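Side-chain contacts in type I modular polyketide synthase (Streptomyces albus subsp. albus, PDB 6IYR), which probably transfers an extender acyl group from its coenzyme A thioester to the acyl carrier protein of module 8 on the salinomycin assembly line: residues Glu145-Asp148 / Val152-Ser155; Val419-Leu424 / Leu438-Thr443; Arg269-Ala274 / Ala304-Asp309; Ser352-Glu357 / Tyr370-Asn375. All blocks are in the same frame, centred on the assembly; numbering follows the deposited sequence.

Contact 1. Residues Glu145-Asp148 / Val152-Ser155; sequences ELLD and VFAS
Leu146 lies across the ring of Phe153, the two side chains meeting at about a right angle. The touching branch is CD1, which sits over one face of the ring: Leu146 CD1 is 4.0 Å from the Phe153 ring centroid and only 20° off the ring normal, a CH-pi contact. It is shifted toward the rim, with Leu146 CD1 lying 3.8 Å from Phe153 CG. The root of the leucine adds to this hold, Leu146 CB being 3.9 Å from Phe153 CD2. Both residues start their side chains toward the opposing segment. In Phe153 the ring is carried with CG anti to the backbone N (chi1 -165°), which sends it across the gap to the leucines of the preceding helix.

Leu147 comes to the same ring differently. Its CB starts away from the facing helix, yet CD1 returns to the ring edge, near the ring plane. That approach is modelled too close for two carbons, so its exact fit is doubtful. A surer point of closure is a carbonyl against a methyl: Leu147 O stands 3.7 Å from Ala154 CB, where the two chains have drawn together to a CA separation of 4.9 Å between Leu147 and Ala154.

Ser150 OG, hydrogen-bonded to Phe153 N, holds the start of the second helix, while Leu146 and Phe153 both rest on Leu202 of helix 188-208. The result is a tight corner between the short, weakly bonded helix 146-149 and helix 151-164, whose apolar side is closed by a third helix of the acyltransferase domain.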
loop_
_atom_site.group_PDB
_atom_site.type_symbol
_atom_site.label_atom_id
_atom_site.label_comp_id
_atom_site.label_asym_id
_atom_site.label_seq_id
_atom_site.Cartn_x
_atom_site.Cartn_y
_atom_site.Cartn_z
ATOM N N GLU A 145 -1.852 -5.986 15.716
ATOM C CA GLU A 145 -0.606 -6.062 16.501
ATOM C C GLU A 145 0.051 -4.695 16.589
ATOM O O GLU A 145 0.633 -4.343 17.604
ATOM C CB GLU A 145 0.382 -7.063 15.892
ATOM C CG GLU A 145 -0.099 -8.514 15.776
ATOM C CD GLU A 145 0.772 -9.378 14.833
ATOM O OE1 GLU A 145 0.321 -9.681 13.648
ATOM O OE2 GLU A 145 1.898 -9.771 15.301
ATOM N N LEU A 146 -0.120 -3.871 15.558
ATOM C CA LEU A 146 0.513 -2.564 15.546
ATOM C C LEU A 146 -0.076 -1.641 16.578
ATOM O O LEU A 146 0.541 -0.670 16.981
ATOM C CB LEU A 146 0.361 -1.928 14.181
ATOM C CG LEU A 146 1.534 -1.800 13.245
ATOM C CD1 LEU A 146 1.102 -0.837 12.153
ATOM C CD2 LEU A 146 2.840 -1.355 13.901
ATOM N N LEU A 147 -1.347 -1.832 16.866
ATOM C CA LEU A 147 -1.979 -1.031 17.868
ATOM C C LEU A 147 -1.074 -0.927 19.080
ATOM O O LEU A 147 -1.034 0.110 19.724
ATOM C CB LEU A 147 -3.315 -1.642 18.260
ATOM C CG LEU A 147 -4.524 -0.970 17.613
ATOM C CD1 LEU A 147 -4.111 -0.134 16.427
ATOM C CD2 LEU A 147 -5.587 -1.976 17.217
ATOM N N ASP A 148 -0.334 -1.988 19.386
ATOM C CA ASP A 148 0.449 -2.002 20.629
ATOM C C ASP A 148 1.861 -1.516 20.453
ATOM O O ASP A 148 2.464 -0.996 21.376
ATOM C CB ASP A 148 0.421 -3.365 21.280
ATOM C CG ASP A 148 -0.679 -3.470 22.304
ATOM O OD1 ASP A 148 -1.842 -3.155 21.965
ATOM O OD2 ASP A 148 -0.367 -3.741 23.480
ATOM N N VAL A 152 1.572 6.097 17.037
ATOM C CA VAL A 152 1.085 6.852 15.877
ATOM C C VAL A 152 -0.030 6.102 15.132
ATOM O O VAL A 152 -1.097 6.657 14.858
ATOM C CB VAL A 152 2.233 7.129 14.902
ATOM C CG1 VAL A 152 1.717 7.742 13.607
ATOM C CG2 VAL A 152 3.245 8.038 15.562
ATOM N N PHE A 153 0.171 4.805 14.910
ATOM C CA PHE A 153 -0.910 3.954 14.395
ATOM C C PHE A 153 -2.127 3.992 15.245
ATOM O O PHE A 153 -3.237 4.172 14.742
ATOM C CB PHE A 153 -0.480 2.511 14.210
ATOM C CG PHE A 153 -1.437 1.727 13.375
ATOM C CD1 PHE A 153 -1.580 2.008 12.007
ATOM C CD2 PHE A 153 -2.341 0.889 13.968
ATOM C CE1 PHE A 153 -2.503 1.310 11.232
ATOM C CE2 PHE A 153 -3.259 0.165 13.203
ATOM C CZ PHE A 153 -3.374 0.414 11.851
ATOM N N ALA A 154 -1.943 3.877 16.550
ATOM C CA ALA A 154 -3.089 3.687 17.399
ATOM C C ALA A 154 -3.903 4.960 17.422
ATOM O O ALA A 154 -5.129 4.936 17.581
ATOM C CB ALA A 154 -2.672 3.308 18.805
ATOM N N SER A 155 -3.240 6.092 17.306
ATOM C CA SER A 155 -3.984 7.309 17.514
ATOM C C SER A 155 -4.622 7.782 16.192
ATOM O O SER A 155 -5.734 8.287 16.186
ATOM C CB SER A 155 -3.100 8.367 18.157
ATOM O OG SER A 155 -2.872 9.418 17.263
#

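Contact 2. Residues Val419-Leu424 / Leu438-Thr443; sequences VTQGTL and LAEAWT
Gln421 reaches from the end of strand 419-421 toward the helix that bears Glu440 and Ala441. Its CB already points that way, and Gln421 CB lies 4.0 Å from Glu440 OE1. CG then takes the place between the backbone N and the carbonyl carbon (chi1 75°), and from there the chain runs out extended. CD arrives against the helix backbone, with Gln421 CD 4.1 Å from Ala441 CB and 4.0 Å from Ala441 N. At the tip the amide is probably turned over in the model, so the identity of its two end atoms is doubtful; as deposited, Gln421 NE2 is 2.9 Å from Ala441 N.

Glu440 runs past this amide obliquely, also extended beyond CG, and the amide and carboxylate planes are 23° apart. The carbonyl of Glu440 is tied to a side chain one turn on, Thr443 OG1 donating to Glu440 O at 2.8 Å from a position tilted out of the carbonyl plane.

Trp206 of helix 188-208 touches Gln421, Ala441 and Leu438 alike, covering the junction. Strand 419-421, outermost in the four-stranded parallel sheet, is bonded to Phe394 and Glu396 through the backbone of Gln421.

Chemically, then, this is a buried side-chain amide laid against the helix main chain at Ala441 and beside the Glu440 carboxylate; the small Ala441 side chain is consistent with so close an approach.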
loop_
_atom_site.group_PDB
_atom_site.type_symbol
_atom_site.label_atom_id
_atom_site.label_comp_id
_atom_site.label_asym_id
_atom_site.label_seq_id
_atom_site.Cartn_x
_atom_site.Cartn_y
_atom_site.Cartn_z
ATOM N N VAL A 419 12.140 1.170 -7.218
ATOM C CA VAL A 419 11.739 0.012 -6.454
ATOM C C VAL A 419 10.313 0.126 -5.922
ATOM O O VAL A 419 9.790 1.208 -5.776
ATOM C CB VAL A 419 12.696 -0.233 -5.274
ATOM C CG1 VAL A 419 14.088 -0.519 -5.775
ATOM C CG2 VAL A 419 12.719 0.961 -4.346
ATOM N N THR A 420 9.697 -1.017 -5.667
ATOM C CA THR A 420 8.363 -1.092 -5.118
ATOM C C THR A 420 8.365 -1.952 -3.898
ATOM O O THR A 420 9.029 -2.967 -3.869
ATOM C CB THR A 420 7.386 -1.851 -6.014
ATOM O OG1 THR A 420 7.877 -1.924 -7.345
ATOM C CG2 THR A 420 6.043 -1.219 -5.966
ATOM N N GLN A 421 7.590 -1.558 -2.908
ATOM C CA GLN A 421 7.465 -2.337 -1.715
ATOM C C GLN A 421 6.167 -2.098 -0.971
ATOM O O GLN A 421 5.478 -1.139 -1.200
ATOM C CB GLN A 421 8.639 -2.102 -0.801
ATOM C CG GLN A 421 8.608 -0.794 -0.081
ATOM C CD GLN A 421 9.490 -0.853 1.117
ATOM O OE1 GLN A 421 9.042 -1.179 2.194
ATOM N NE2 GLN A 421 10.752 -0.586 0.926
ATOM N N GLY A 422 5.838 -3.041 -0.111
ATOM C CA GLY A 422 4.671 -2.977 0.726
ATOM C C GLY A 422 4.978 -2.528 2.135
ATOM O O GLY A 422 6.049 -2.042 2.444
ATOM N N THR A 423 3.974 -2.670 2.972
ATOM C CA THR A 423 4.056 -2.368 4.377
ATOM C C THR A 423 3.906 -3.620 5.224
ATOM O O THR A 423 4.892 -4.115 5.774
ATOM C CB THR A 423 3.054 -1.281 4.791
ATOM O OG1 THR A 423 3.330 -0.102 4.051
ATOM C CG2 THR A 423 3.200 -0.914 6.224
ATOM N N LEU A 424 2.686 -4.129 5.338
ATOM C CA LEU A 424 2.450 -5.335 6.065
ATOM C C LEU A 424 2.164 -6.474 5.135
ATOM O O LEU A 424 1.980 -6.290 3.926
ATOM C CB LEU A 424 1.315 -5.126 7.007
ATOM C CG LEU A 424 1.418 -3.923 7.954
ATOM C CD1 LEU A 424 0.155 -3.912 8.799
ATOM C CD2 LEU A 424 2.615 -3.960 8.904
ATOM N N LEU A 438 10.397 -0.718 6.610
ATOM C CA LEU A 438 11.233 0.457 6.739
ATOM C C LEU A 438 12.699 0.182 6.340
ATOM O O LEU A 438 13.327 1.006 5.687
ATOM C CB LEU A 438 11.201 0.985 8.159
ATOM C CG LEU A 438 9.850 1.411 8.693
ATOM C CD1 LEU A 438 9.979 1.620 10.192
ATOM C CD2 LEU A 438 9.396 2.708 8.034
ATOM N N ALA A 439 13.239 -0.971 6.725
ATOM C CA ALA A 439 14.627 -1.308 6.382
ATOM C C ALA A 439 14.839 -1.423 4.899
ATOM O O ALA A 439 15.842 -0.939 4.374
ATOM C CB ALA A 439 15.025 -2.622 7.040
ATOM N N GLU A 440 13.985 -2.185 4.229
ATOM C CA GLU A 440 14.069 -2.298 2.772
ATOM C C GLU A 440 14.060 -0.929 2.151
ATOM O O GLU A 440 14.807 -0.645 1.211
ATOM C CB GLU A 440 12.885 -3.040 2.186
ATOM C CG GLU A 440 12.830 -4.497 2.538
ATOM C CD GLU A 440 11.468 -5.076 2.261
ATOM O OE1 GLU A 440 10.889 -4.725 1.200
ATOM O OE2 GLU A 440 10.974 -5.823 3.132
ATOM N N ALA A 441 13.128 -0.122 2.598
ATOM C CA ALA A 441 13.022 1.223 2.034
ATOM C C ALA A 441 14.337 1.961 2.215
ATOM O O ALA A 441 14.885 2.531 1.275
ATOM C CB ALA A 441 11.924 1.991 2.715
ATOM N N TRP A 442 14.783 2.033 3.457
ATOM C CA TRP A 442 16.013 2.757 3.791
ATOM C C TRP A 442 17.204 2.254 2.975
ATOM O O TRP A 442 17.963 3.050 2.428
ATOM C CB TRP A 442 16.285 2.676 5.295
ATOM C CG TRP A 442 17.501 3.393 5.688
ATOM C CD1 TRP A 442 17.607 4.714 5.963
ATOM C CD2 TRP A 442 18.834 2.851 5.775
ATOM N NE1 TRP A 442 18.921 5.042 6.197
ATOM C CE2 TRP A 442 19.685 3.906 6.143
ATOM C CE3 TRP A 442 19.361 1.559 5.681
ATOM C CZ2 TRP A 442 21.047 3.721 6.397
ATOM C CZ3 TRP A 442 20.723 1.373 5.922
ATOM C CH2 TRP A 442 21.548 2.452 6.264
ATOM N N THR A 443 17.293 0.952 2.746
ATOM C CA THR A 443 18.409 0.459 1.970
ATOM C C THR A 443 18.350 0.965 0.552
ATOM O O THR A 443 19.362 0.971 -0.140
ATOM C CB THR A 443 18.557 -1.084 1.983
ATOM O OG1 THR A 443 17.437 -1.726 1.366
ATOM C CG2 THR A 443 18.798 -1.596 3.426
#

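Contact 3. Residues Arg269-Ala274 / Ala304-Asp309; sequences RERISA and AACERD
Helices 265-273 and 296-308 face each other at a distance, Arg271 CA and Cys306 CA standing 8.9 Å apart, and a long side chain bridges the gap. They are the two helices of a ferredoxin-like subdomain, with beta-alpha-beta-beta-alpha-beta order along the chain and both helices packed beside its antiparallel strands.

The bridge is Arg271. CG lies anti to the backbone N (chi1 -174°) and the next torsion is extended too, which carries the chain out across the gap before it bends at chi3. At the bend it passes the sulfur: Cys306 SG is 3.9 Å from Arg271 CD and sits over one face of the guanidinium. Val311, in the loop that follows, touches both side chains.

The charged tip forms a salt bridge with Asp309, just past the helix end, which approaches from the opposite direction. Glu263 forms another with Arg271 NH1; two acids thus probably share its charge and limit the rotation of the guanidinium.

Toward Asp309 the arginine is end-on, and two hydrogen bonds converge on one oxygen: the straighter (159°) runs from Arg271 NH2 to Asp309 OD2 at 2.9 Å, while Arg271 NH1 reaches Asp309 OD2 at 3.2 Å and 138°, on the anti lone pair of that oxygen.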
loop_
_atom_site.group_PDB
_atom_site.type_symbol
_atom_site.label_atom_id
_atom_site.label_comp_id
_atom_site.label_asym_id
_atom_site.label_seq_id
_atom_site.Cartn_x
_atom_site.Cartn_y
_atom_site.Cartn_z
ATOM N N ARG A 269 -9.127 -4.764 -24.535
ATOM C CA ARG A 269 -10.212 -3.912 -24.957
ATOM C C ARG A 269 -10.842 -4.459 -26.225
ATOM O O ARG A 269 -12.071 -4.529 -26.355
ATOM C CB ARG A 269 -9.662 -2.506 -25.203
ATOM C CG ARG A 269 -10.319 -1.427 -24.397
ATOM C CD ARG A 269 -9.643 -0.096 -24.678
ATOM N NE ARG A 269 -9.385 0.676 -23.460
ATOM C CZ ARG A 269 -8.174 0.906 -22.949
ATOM N NH1 ARG A 269 -8.055 1.638 -21.852
ATOM N NH2 ARG A 269 -7.083 0.403 -23.519
ATOM N N GLU A 270 -10.004 -4.839 -27.175
ATOM C CA GLU A 270 -10.507 -5.491 -28.376
ATOM C C GLU A 270 -11.212 -6.801 -28.081
ATOM O O GLU A 270 -12.304 -7.041 -28.558
ATOM C CB GLU A 270 -9.384 -5.743 -29.369
ATOM C CG GLU A 270 -9.211 -4.611 -30.371
ATOM C CD GLU A 270 -8.036 -4.836 -31.307
ATOM O OE1 GLU A 270 -8.262 -4.897 -32.538
ATOM O OE2 GLU A 270 -6.889 -4.971 -30.813
ATOM N N ARG A 271 -10.578 -7.661 -27.316
ATOM C CA ARG A 271 -11.217 -8.901 -26.901
ATOM C C ARG A 271 -12.598 -8.740 -26.251
ATOM O O ARG A 271 -13.554 -9.373 -26.666
ATOM C CB ARG A 271 -10.282 -9.650 -25.976
ATOM C CG ARG A 271 -10.774 -11.021 -25.584
ATOM C CD ARG A 271 -9.878 -11.601 -24.518
ATOM N NE ARG A 271 -8.502 -11.828 -24.973
ATOM C CZ ARG A 271 -8.124 -12.868 -25.714
ATOM N NH1 ARG A 271 -6.860 -13.039 -26.024
ATOM N NH2 ARG A 271 -9.009 -13.743 -26.145
ATOM N N ILE A 272 -12.729 -7.892 -25.240
ATOM C CA ILE A 272 -14.020 -7.780 -24.535
ATOM C C ILE A 272 -15.100 -7.032 -25.323
ATOM O O ILE A 272 -16.283 -6.997 -24.948
ATOM C CB ILE A 272 -13.867 -7.117 -23.172
ATOM C CG1 ILE A 272 -13.553 -5.633 -23.335
ATOM C CG2 ILE A 272 -12.802 -7.840 -22.370
ATOM C CD1 ILE A 272 -13.649 -4.883 -22.031
ATOM N N SER A 273 -14.692 -6.450 -26.441
ATOM C CA SER A 273 -15.567 -5.587 -27.225
ATOM C C SER A 273 -16.859 -6.309 -27.665
ATOM O O SER A 273 -17.961 -5.768 -27.599
ATOM C CB SER A 273 -14.815 -5.137 -28.493
ATOM O OG SER A 273 -15.655 -4.259 -29.201
ATOM N N ALA A 274 -16.678 -7.565 -28.019
ATOM C CA ALA A 274 -17.737 -8.507 -28.376
ATOM C C ALA A 274 -18.852 -8.631 -27.350
ATOM O O ALA A 274 -19.990 -8.790 -27.711
ATOM C CB ALA A 274 -17.124 -9.875 -28.629
ATOM N N ALA A 304 -12.644 -18.576 -20.569
ATOM C CA ALA A 304 -12.510 -19.671 -21.521
ATOM C C ALA A 304 -11.861 -19.175 -22.830
ATOM O O ALA A 304 -10.908 -19.768 -23.344
ATOM C CB ALA A 304 -13.896 -20.256 -21.798
ATOM N N ALA A 305 -12.302 -18.014 -23.300
ATOM C CA ALA A 305 -11.709 -17.434 -24.483
ATOM C C ALA A 305 -10.216 -17.140 -24.290
ATOM O O ALA A 305 -9.389 -17.441 -25.163
ATOM C CB ALA A 305 -12.479 -16.191 -24.885
ATOM N N CYS A 306 -9.845 -16.616 -23.124
ATOM C CA CYS A 306 -8.448 -16.287 -22.865
ATOM C C CYS A 306 -7.627 -17.563 -22.887
ATOM O O CYS A 306 -6.537 -17.627 -23.497
ATOM C CB CYS A 306 -8.292 -15.585 -21.505
ATOM S SG CYS A 306 -8.881 -13.857 -21.524
ATOM N N GLU A 307 -8.189 -18.574 -22.229
ATOM C CA GLU A 307 -7.543 -19.879 -22.056
ATOM C C GLU A 307 -7.271 -20.509 -23.421
ATOM O O GLU A 307 -6.143 -20.933 -23.731
ATOM C CB GLU A 307 -8.461 -20.793 -21.246
ATOM C CG GLU A 307 -7.744 -21.625 -20.193
ATOM C CD GLU A 307 -7.254 -22.966 -20.719
ATOM O OE1 GLU A 307 -8.064 -23.710 -21.312
ATOM O OE2 GLU A 307 -6.064 -23.287 -20.508
ATOM N N ARG A 308 -8.271 -20.438 -24.276
ATOM C CA ARG A 308 -8.093 -20.777 -25.680
ATOM C C ARG A 308 -6.908 -20.079 -26.343
ATOM O O ARG A 308 -6.374 -20.595 -27.299
ATOM C CB ARG A 308 -9.346 -20.429 -26.474
ATOM C CG ARG A 308 -9.847 -21.559 -27.335
ATOM C CD ARG A 308 -11.247 -21.279 -27.868
ATOM N NE ARG A 308 -12.278 -21.447 -26.841
ATOM C CZ ARG A 308 -13.146 -20.506 -26.462
ATOM N NH1 ARG A 308 -14.003 -20.761 -25.485
ATOM N NH2 ARG A 308 -13.160 -19.303 -27.038
ATOM N N ASP A 309 -6.586 -18.855 -25.953
ATOM C CA ASP A 309 -5.489 -18.146 -26.601
ATOM C C ASP A 309 -4.177 -18.248 -25.848
ATOM O O ASP A 309 -3.215 -17.589 -26.177
ATOM C CB ASP A 309 -5.863 -16.699 -26.806
ATOM C CG ASP A 309 -6.879 -16.545 -27.871
ATOM O OD1 ASP A 309 -6.953 -17.463 -28.707
ATOM O OD2 ASP A 309 -7.634 -15.564 -27.854
#

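Contact 4. Residues Ser352-Glu357 / Tyr370-Asn375; sequences STVTGE and YRNLRN
Val354 presses both methyl groups onto the helix at Arg371 and Asn372. CG2 makes the closer touch: Val354 CG2 is 3.6 Å from Asn372 CA and 3.8 Å from Asn372 ND2. The other branch touches Arg371, Val354 CG1 being 4.2 Å from Arg371 CB. With CG1 anti to the backbone N (chi1 -178°), one methyl falls on Arg371 and the other on Asn372, and the valine crosses each side chain at about a right angle.

Behind the valine, Ser352 shapes the loop. Its OG takes the N-H groups of two residues, Val354 N at 3.0 Å and Thr355 N at 3.0 Å, the latter nearly straight (170°), which makes an ST turn and an ST motif; the same hydroxyl is bonded to Tyr368 OH. On the helix side, Arg371 O closes the last turn by accepting Asn375 N at 2.9 Å and Asn375 ND2 at 3.0 Å, the amide coming in the carbonyl plane.

Asn372 is held by both ends of its amide: ND2 gives to Glu223 OE1 and Ser220 O, and OD1 accepts from Arg245 NH2. Ser220 lies in a GxSxG sequence consistent with a nucleophile elbow, and a bound phosphate, probably from the crystallisation liquor, is about 6 Å from the Asn372 side chain. The loop between strands 350-351 and 358-359 rests against both helix 366-374 and helix 222-230, the Glu223 of the latter touching Val354 and Ser352.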
loop_
_atom_site.group_PDB
_atom_site.type_symbol
_atom_site.label_atom_id
_atom_site.label_comp_id
_atom_site.label_asym_id
_atom_site.label_seq_id
_atom_site.Cartn_x
_atom_site.Cartn_y
_atom_site.Cartn_z
ATOM N N SER A 352 -4.338 11.518 -10.107
ATOM C CA SER A 352 -5.588 10.789 -10.313
ATOM C C SER A 352 -5.388 9.635 -11.260
ATOM O O SER A 352 -4.871 9.777 -12.380
ATOM C CB SER A 352 -6.659 11.714 -10.867
ATOM O OG SER A 352 -7.882 11.022 -11.077
ATOM N N THR A 353 -5.834 8.478 -10.818
ATOM C CA THR A 353 -5.865 7.322 -11.710
ATOM C C THR A 353 -7.204 7.284 -12.457
ATOM O O THR A 353 -7.432 6.409 -13.300
ATOM C CB THR A 353 -5.672 6.032 -10.917
ATOM O OG1 THR A 353 -6.662 5.949 -9.892
ATOM C CG2 THR A 353 -4.295 6.021 -10.280
ATOM N N VAL A 354 -8.051 8.275 -12.199
ATOM C CA VAL A 354 -9.266 8.470 -13.014
ATOM C C VAL A 354 -8.966 9.319 -14.232
ATOM O O VAL A 354 -9.134 8.884 -15.377
ATOM C CB VAL A 354 -10.400 9.141 -12.244
ATOM C CG1 VAL A 354 -11.649 9.280 -13.122
ATOM C CG2 VAL A 354 -10.742 8.348 -11.005
ATOM N N THR A 355 -8.411 10.493 -13.996
ATOM C CA THR A 355 -8.120 11.389 -15.102
ATOM C C THR A 355 -6.746 11.260 -15.614
ATOM O O THR A 355 -6.455 11.775 -16.682
ATOM C CB THR A 355 -8.314 12.843 -14.719
ATOM O OG1 THR A 355 -7.279 13.228 -13.798
ATOM C CG2 THR A 355 -9.684 13.014 -14.098
ATOM N N GLY A 356 -5.844 10.673 -14.830
ATOM C CA GLY A 356 -4.465 10.576 -15.286
ATOM C C GLY A 356 -3.717 11.899 -15.147
ATOM O O GLY A 356 -2.657 12.032 -15.701
ATOM N N GLU A 357 -4.220 12.831 -14.338
ATOM C CA GLU A 357 -3.506 14.109 -14.065
ATOM C C GLU A 357 -3.434 14.426 -12.592
ATOM O O GLU A 357 -4.265 13.983 -11.826
ATOM C CB GLU A 357 -4.224 15.280 -14.760
ATOM C CG GLU A 357 -3.417 15.805 -15.931
ATOM C CD GLU A 357 -4.000 15.345 -17.224
ATOM O OE1 GLU A 357 -5.230 15.480 -17.346
ATOM O OE2 GLU A 357 -3.244 14.898 -18.114
ATOM N N TYR A 370 -18.130 9.477 -7.902
ATOM C CA TYR A 370 -18.848 8.658 -8.867
ATOM C C TYR A 370 -18.012 8.231 -10.060
ATOM O O TYR A 370 -18.075 7.065 -10.491
ATOM C CB TYR A 370 -20.149 9.294 -9.364
ATOM C CG TYR A 370 -20.839 8.427 -10.389
ATOM C CD1 TYR A 370 -21.436 7.259 -10.014
ATOM C CD2 TYR A 370 -20.751 8.705 -11.746
ATOM C CE1 TYR A 370 -22.030 6.423 -10.944
ATOM C CE2 TYR A 370 -21.317 7.858 -12.693
ATOM C CZ TYR A 370 -21.945 6.698 -12.269
ATOM O OH TYR A 370 -22.534 5.853 -13.176
ATOM N N ARG A 371 -17.305 9.170 -10.669
ATOM C CA ARG A 371 -16.459 8.808 -11.785
ATOM C C ARG A 371 -15.457 7.749 -11.454
ATOM O O ARG A 371 -15.046 6.996 -12.341
ATOM C CB ARG A 371 -15.698 10.000 -12.342
ATOM C CG ARG A 371 -16.420 10.727 -13.462
ATOM C CD ARG A 371 -15.522 11.783 -14.099
ATOM N NE ARG A 371 -16.325 12.835 -14.710
ATOM C CZ ARG A 371 -16.684 13.971 -14.113
ATOM N NH1 ARG A 371 -17.448 14.842 -14.770
ATOM N NH2 ARG A 371 -16.262 14.253 -12.879
ATOM N N ASN A 372 -14.854 7.903 -10.285
ATOM C CA ASN A 372 -13.860 6.943 -9.795
ATOM C C ASN A 372 -14.447 5.535 -9.833
ATOM O O ASN A 372 -13.837 4.631 -10.379
ATOM C CB ASN A 372 -13.496 7.290 -8.363
ATOM C CG ASN A 372 -12.604 6.252 -7.714
ATOM O OD1 ASN A 372 -13.092 5.243 -7.189
ATOM N ND2 ASN A 372 -11.300 6.541 -7.658
ATOM N N LEU A 373 -15.661 5.391 -9.304
ATOM C CA LEU A 373 -16.359 4.088 -9.264
ATOM C C LEU A 373 -16.762 3.580 -10.644
ATOM O O LEU A 373 -16.685 2.385 -10.928
ATOM C CB LEU A 373 -17.579 4.187 -8.351
ATOM C CG LEU A 373 -18.312 2.888 -8.010
ATOM C CD1 LEU A 373 -17.394 1.900 -7.291
ATOM C CD2 LEU A 373 -19.483 3.277 -7.122
ATOM N N ARG A 374 -17.120 4.503 -11.520
ATOM C CA ARG A 374 -17.677 4.161 -12.815
ATOM C C ARG A 374 -16.636 3.849 -13.860
ATOM O O ARG A 374 -16.855 3.027 -14.749
ATOM C CB ARG A 374 -18.583 5.299 -13.306
ATOM C CG ARG A 374 -19.081 5.107 -14.734
ATOM C CD ARG A 374 -20.048 3.940 -14.837
ATOM N NE ARG A 374 -20.547 3.743 -16.214
ATOM C CZ ARG A 374 -19.907 3.053 -17.148
ATOM N NH1 ARG A 374 -18.679 2.596 -16.943
ATOM N NH2 ARG A 374 -20.494 2.810 -18.305
ATOM N N ASN A 375 -15.472 4.453 -13.760
ATOM C CA ASN A 375 -14.528 4.393 -14.848
ATOM C C ASN A 375 -13.300 3.529 -14.599
ATOM O O ASN A 375 -12.960 3.260 -13.468
ATOM C CB ASN A 375 -14.115 5.805 -15.204
ATOM C CG ASN A 375 -15.232 6.531 -15.927
ATOM O OD1 ASN A 375 -15.483 6.264 -17.098
ATOM N ND2 ASN A 375 -16.055 7.173 -15.179
#

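How the contacts relate
From the N terminus the contacts come in the order 1, 3, 4, 2, each closed before the next opens, so none nest or cross. Contact 1 closes the short turn between two consecutive helices. Contact 3 spans about thirty residues, including a strand hairpin, and joins the helices of the ferredoxin-like subdomain. Contact 4 closes a shorter loop, and strand 377-378, soon after it, joins the sheet of that subdomain. Contact 2 links the last strand of the parallel sheet to the helix that follows. Helix 188-208 is common ground for contacts 1 and 2, whose nearest atoms are about 5 Å apart; contacts 1 and 3 lie on opposite sides of the chain's centre.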